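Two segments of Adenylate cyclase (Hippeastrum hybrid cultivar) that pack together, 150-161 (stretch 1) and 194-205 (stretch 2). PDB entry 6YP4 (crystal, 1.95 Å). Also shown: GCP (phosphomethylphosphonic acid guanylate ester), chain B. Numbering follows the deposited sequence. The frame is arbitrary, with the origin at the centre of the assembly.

Stretch 1 150-161: LDETEYGFGTSY
Stretch 2 194-205: SKFAVFRSGKLL

How do the backbones lie? Stretch 1 is a hairpin: a strand already running at Leu150 turns through Gly156 and Phe157 and returns, with Thr153 N to Ser160 O at 2.9 Å and Ser160 N to Thr153 O at 3.0 Å. Helix 195-201 runs nearly parallel to the first strand (22°, axes 10.2 Å apart at closest approach); the CA of Thr153 is nearest that of Lys195 (8.2 Å), and the CA of Tyr155 nearest that of Phe199 (6.8 Å). Ser194 (chi1 p) caps the helix, its OG 3.1 Å from Ala197 N; Gly202, phi 77°, is the first residue to leave helical phi/psi.

What does Lys195 reach? Its CB points sideways, but an m, t, t, p chain brings NZ to 2.8 Å from OD2 of Asp151 (chi1 m), a buried salt bridge. The same NZ donates to GCP O2G at 3.2 Å, so the ammonium serves two anionic groups at once.

Why does Tyr155 lie against the helix? Its CA-to-CB bond points toward stretch 2, and chi1 m with chi2 -81° lays the ring against the helix, offering a face to Val198 (chi1 t), whose CG1 stands 3.9 Å from the ring centroid, a CH-pi contact. Its OH lies 3.2 Å from Lys195 CA.

What closes the contact beyond the helix? Phe157 (p, 79°) covers the helix end: its CD2 is 3.4 Å from Gly202 O. Leu204 (m, t) brings CD1 to 4.0 Å from Gly158 CA, where a CB would clash, and CD2 to 4.2 Å from Tyr155 CD2.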

# COMPACT_ATOMS: atom_id res chain seq x y z
N LEU A 150 -9.52 -0.61 8.22
CA LEU A 150 -10.38 -0.86 9.37
C LEU A 150 -9.54 -1.56 10.43
O LEU A 150 -9.04 -2.67 10.20
CB LEU A 150 -11.57 -1.72 8.95
CG LEU A 150 -12.66 -2.05 9.96
CD1 LEU A 150 -13.44 -0.78 10.34
CD2 LEU A 150 -13.61 -3.12 9.43
N ASP A 151 -9.37 -0.92 11.58
CA ASP A 151 -8.41 -1.35 12.58
C ASP A 151 -9.12 -1.89 13.82
O ASP A 151 -10.15 -1.37 14.25
CB ASP A 151 -7.50 -0.19 13.00
CG ASP A 151 -6.46 0.16 11.95
OD1 ASP A 151 -6.01 -0.73 11.18
OD2 ASP A 151 -6.06 1.35 11.93
N GLU A 152 -8.55 -2.94 14.40
CA GLU A 152 -8.95 -3.45 15.70
C GLU A 152 -7.70 -3.40 16.56
O GLU A 152 -6.78 -4.21 16.39
CB GLU A 152 -9.52 -4.87 15.58
CG GLU A 152 -9.97 -5.48 16.91
CD GLU A 152 -10.60 -6.85 16.74
OE1 GLU A 152 -10.80 -7.27 15.58
OE2 GLU A 152 -10.89 -7.50 17.76
N THR A 153 -7.68 -2.46 17.51
CA THR A 153 -6.47 -2.06 18.22
C THR A 153 -6.56 -2.55 19.66
O THR A 153 -7.41 -2.08 20.42
CB THR A 153 -6.28 -0.55 18.16
OG1 THR A 153 -6.28 -0.13 16.79
CG2 THR A 153 -4.96 -0.18 18.80
N GLU A 154 -5.68 -3.47 20.02
CA GLU A 154 -5.67 -4.07 21.35
C GLU A 154 -4.54 -3.42 22.12
O GLU A 154 -3.36 -3.69 21.88
CB GLU A 154 -5.50 -5.59 21.28
CG GLU A 154 -6.34 -6.27 20.21
CD GLU A 154 -7.66 -6.81 20.74
OE1 GLU A 154 -8.02 -6.51 21.90
OE2 GLU A 154 -8.35 -7.55 19.98
N TYR A 155 -4.91 -2.50 23.00
CA TYR A 155 -3.96 -1.96 23.96
C TYR A 155 -3.96 -2.87 25.18
O TYR A 155 -4.81 -3.76 25.32
CB TYR A 155 -4.33 -0.53 24.36
CG TYR A 155 -4.50 0.45 23.23
CD1 TYR A 155 -3.38 1.07 22.65
CD2 TYR A 155 -5.76 0.78 22.76
CE1 TYR A 155 -3.53 1.98 21.61
CE2 TYR A 155 -5.92 1.69 21.71
CZ TYR A 155 -4.80 2.29 21.15
OH TYR A 155 -4.96 3.20 20.11
N GLY A 156 -3.01 -2.65 26.08
CA GLY A 156 -3.05 -3.40 27.32
C GLY A 156 -4.36 -3.23 28.05
O GLY A 156 -4.84 -4.16 28.71
N PHE A 157 -4.99 -2.07 27.91
CA PHE A 157 -6.06 -1.63 28.79
C PHE A 157 -7.43 -1.62 28.12
O PHE A 157 -8.41 -1.28 28.79
CB PHE A 157 -5.73 -0.24 29.33
CG PHE A 157 -5.15 0.68 28.29
CD1 PHE A 157 -5.97 1.31 27.38
CD2 PHE A 157 -3.79 0.92 28.22
CE1 PHE A 157 -5.44 2.14 26.40
CE2 PHE A 157 -3.25 1.76 27.26
CZ PHE A 157 -4.08 2.37 26.35
N GLY A 158 -7.53 -1.96 26.85
CA GLY A 158 -8.82 -1.97 26.19
C GLY A 158 -8.63 -2.08 24.69
O GLY A 158 -7.50 -2.04 24.19
N THR A 159 -9.75 -2.19 23.99
CA THR A 159 -9.79 -2.34 22.54
C THR A 159 -10.52 -1.15 21.92
O THR A 159 -11.52 -0.67 22.48
CB THR A 159 -10.50 -3.64 22.14
OG1 THR A 159 -9.92 -4.72 22.87
CG2 THR A 159 -10.36 -3.91 20.65
N SER A 160 -10.00 -0.65 20.80
CA SER A 160 -10.69 0.39 20.04
C SER A 160 -10.78 -0.04 18.58
O SER A 160 -10.02 -0.89 18.13
CB SER A 160 -9.99 1.74 20.16
OG SER A 160 -8.81 1.78 19.38
N TYR A 161 -11.73 0.56 17.86
CA TYR A 161 -11.96 0.25 16.46
C TYR A 161 -11.99 1.56 15.68
O TYR A 161 -12.64 2.52 16.11
CB TYR A 161 -13.28 -0.51 16.26
CG TYR A 161 -13.45 -1.72 17.16
CD1 TYR A 161 -13.12 -3.00 16.71
CD2 TYR A 161 -13.97 -1.59 18.45
CE1 TYR A 161 -13.28 -4.10 17.52
CE2 TYR A 161 -14.13 -2.69 19.27
CZ TYR A 161 -13.79 -3.94 18.80
OH TYR A 161 -13.94 -5.04 19.61
N SER A 194 -4.74 10.04 18.23
CA SER A 194 -4.05 8.97 17.51
C SER A 194 -3.90 7.73 18.38
O SER A 194 -4.07 7.77 19.60
CB SER A 194 -2.66 9.45 17.07
OG SER A 194 -1.90 9.83 18.21
N LYS A 195 -3.52 6.60 17.76
CA LYS A 195 -3.25 5.42 18.57
C LYS A 195 -2.05 5.64 19.48
O LYS A 195 -2.02 5.13 20.61
CB LYS A 195 -3.03 4.17 17.71
CG LYS A 195 -4.11 3.92 16.72
CD LYS A 195 -3.70 2.82 15.77
CE LYS A 195 -4.93 2.17 15.22
NZ LYS A 195 -5.39 2.97 14.06
N PHE A 196 -1.05 6.40 19.03
CA PHE A 196 0.11 6.65 19.87
C PHE A 196 -0.29 7.42 21.12
O PHE A 196 0.08 7.06 22.24
CB PHE A 196 1.19 7.41 19.09
CG PHE A 196 2.44 7.70 19.88
CD1 PHE A 196 3.23 6.67 20.37
CD2 PHE A 196 2.84 9.01 20.13
CE1 PHE A 196 4.39 6.94 21.09
CE2 PHE A 196 4.01 9.28 20.85
CZ PHE A 196 4.78 8.24 21.33
N ALA A 197 -1.07 8.49 20.93
CA ALA A 197 -1.54 9.28 22.06
C ALA A 197 -2.34 8.44 23.04
O ALA A 197 -2.17 8.57 24.26
CB ALA A 197 -2.39 10.45 21.55
N VAL A 198 -3.22 7.58 22.53
CA VAL A 198 -4.02 6.71 23.39
C VAL A 198 -3.13 5.74 24.15
O VAL A 198 -3.31 5.51 25.36
CB VAL A 198 -5.10 5.98 22.56
CG1 VAL A 198 -5.73 4.88 23.38
CG2 VAL A 198 -6.17 6.96 22.06
N PHE A 199 -2.15 5.15 23.46
CA PHE A 199 -1.19 4.27 24.11
C PHE A 199 -0.53 4.98 25.29
O PHE A 199 -0.60 4.50 26.43
CB PHE A 199 -0.13 3.81 23.10
CG PHE A 199 1.05 3.13 23.73
CD1 PHE A 199 2.33 3.66 23.58
CD2 PHE A 199 0.89 1.95 24.46
CE1 PHE A 199 3.43 3.04 24.14
CE2 PHE A 199 1.99 1.31 25.03
CZ PHE A 199 3.26 1.86 24.87
N ARG A 200 0.09 6.14 25.04
CA ARG A 200 0.80 6.85 26.10
C ARG A 200 -0.14 7.27 27.23
O ARG A 200 0.27 7.30 28.39
CB ARG A 200 1.51 8.08 25.53
CG ARG A 200 2.55 7.76 24.45
CD ARG A 200 3.72 6.96 25.02
NE ARG A 200 4.73 7.81 25.65
CZ ARG A 200 5.53 7.42 26.64
NH1 ARG A 200 5.43 6.19 27.13
NH2 ARG A 200 6.42 8.28 27.16
N SER A 201 -1.40 7.59 26.91
CA SER A 201 -2.34 8.02 27.94
C SER A 201 -2.71 6.88 28.88
O SER A 201 -3.10 7.12 30.03
CB SER A 201 -3.60 8.58 27.29
OG SER A 201 -4.54 7.55 27.03
N GLY A 202 -2.61 5.63 28.42
CA GLY A 202 -2.90 4.51 29.28
C GLY A 202 -4.37 4.23 29.51
O GLY A 202 -4.69 3.40 30.37
N LYS A 203 -5.27 4.90 28.80
CA LYS A 203 -6.69 4.59 28.92
C LYS A 203 -7.39 5.03 27.65
O LYS A 203 -6.86 5.83 26.86
CB LYS A 203 -7.32 5.27 30.16
CG LYS A 203 -7.28 6.78 30.09
CD LYS A 203 -8.18 7.40 31.15
CE LYS A 203 -8.48 8.85 30.81
NZ LYS A 203 -9.76 8.99 30.05
N LEU A 204 -8.60 4.51 27.46
CA LEU A 204 -9.37 4.78 26.26
C LEU A 204 -10.08 6.12 26.38
O LEU A 204 -10.74 6.40 27.39
CB LEU A 204 -10.40 3.68 26.02
CG LEU A 204 -9.91 2.31 25.58
CD1 LEU A 204 -11.05 1.31 25.66
CD2 LEU A 204 -9.35 2.36 24.17
N LEU A 205 -9.95 6.95 25.34
CA LEU A 205 -10.69 8.20 25.23
C LEU A 205 -12.17 7.95 25.54
O LEU A 205 -12.70 6.88 25.22
CB LEU A 205 -10.50 8.80 23.83
PG GCP B . -2.72 5.38 12.22
O1G GCP B . -4.08 5.98 12.39
O2G GCP B . -2.69 3.96 12.76
O3G GCP B . -1.70 6.23 12.94
C3B GCP B . -2.34 5.34 10.43
PB GCP B . -0.63 4.68 10.21
O1B GCP B . 0.32 5.19 11.25
O2B GCP B . -0.64 3.17 10.15
O3A GCP B . -0.14 5.25 8.75
PA GCP B . 1.20 4.62 8.04
O1A GCP B . 1.98 5.79 7.47
O2A GCP B . 2.01 3.94 9.12
O5' GCP B . 0.76 3.49 6.87
C5' GCP B . -0.60 3.42 6.47
C4' GCP B . -1.05 4.73 5.70
O4' GCP B . -0.03 5.22 4.63
C3' GCP B . -2.13 4.49 5.06
O3' GCP B . -3.05 5.60 5.20
C2' GCP B . -1.70 4.20 3.46
O2' GCP B . -2.66 4.79 2.50
C1' GCP B . -0.51 4.62 3.26
N9 GCP B . 0.38 3.45 2.86
C8 GCP B . 1.11 2.81 3.77
N7 GCP B . 1.80 1.83 3.16
C5 GCP B . 1.49 1.86 1.85
C6 GCP B . 1.90 1.09 0.77
O6 GCP B . 2.68 0.21 0.93
N1 GCP B . 1.42 1.34 -0.45
C2 GCP B . 0.53 2.35 -0.63
N2 GCP B . 0.08 2.54 -2.01
N3 GCP B . 0.13 3.11 0.42
C4 GCP B . 0.61 2.86 1.67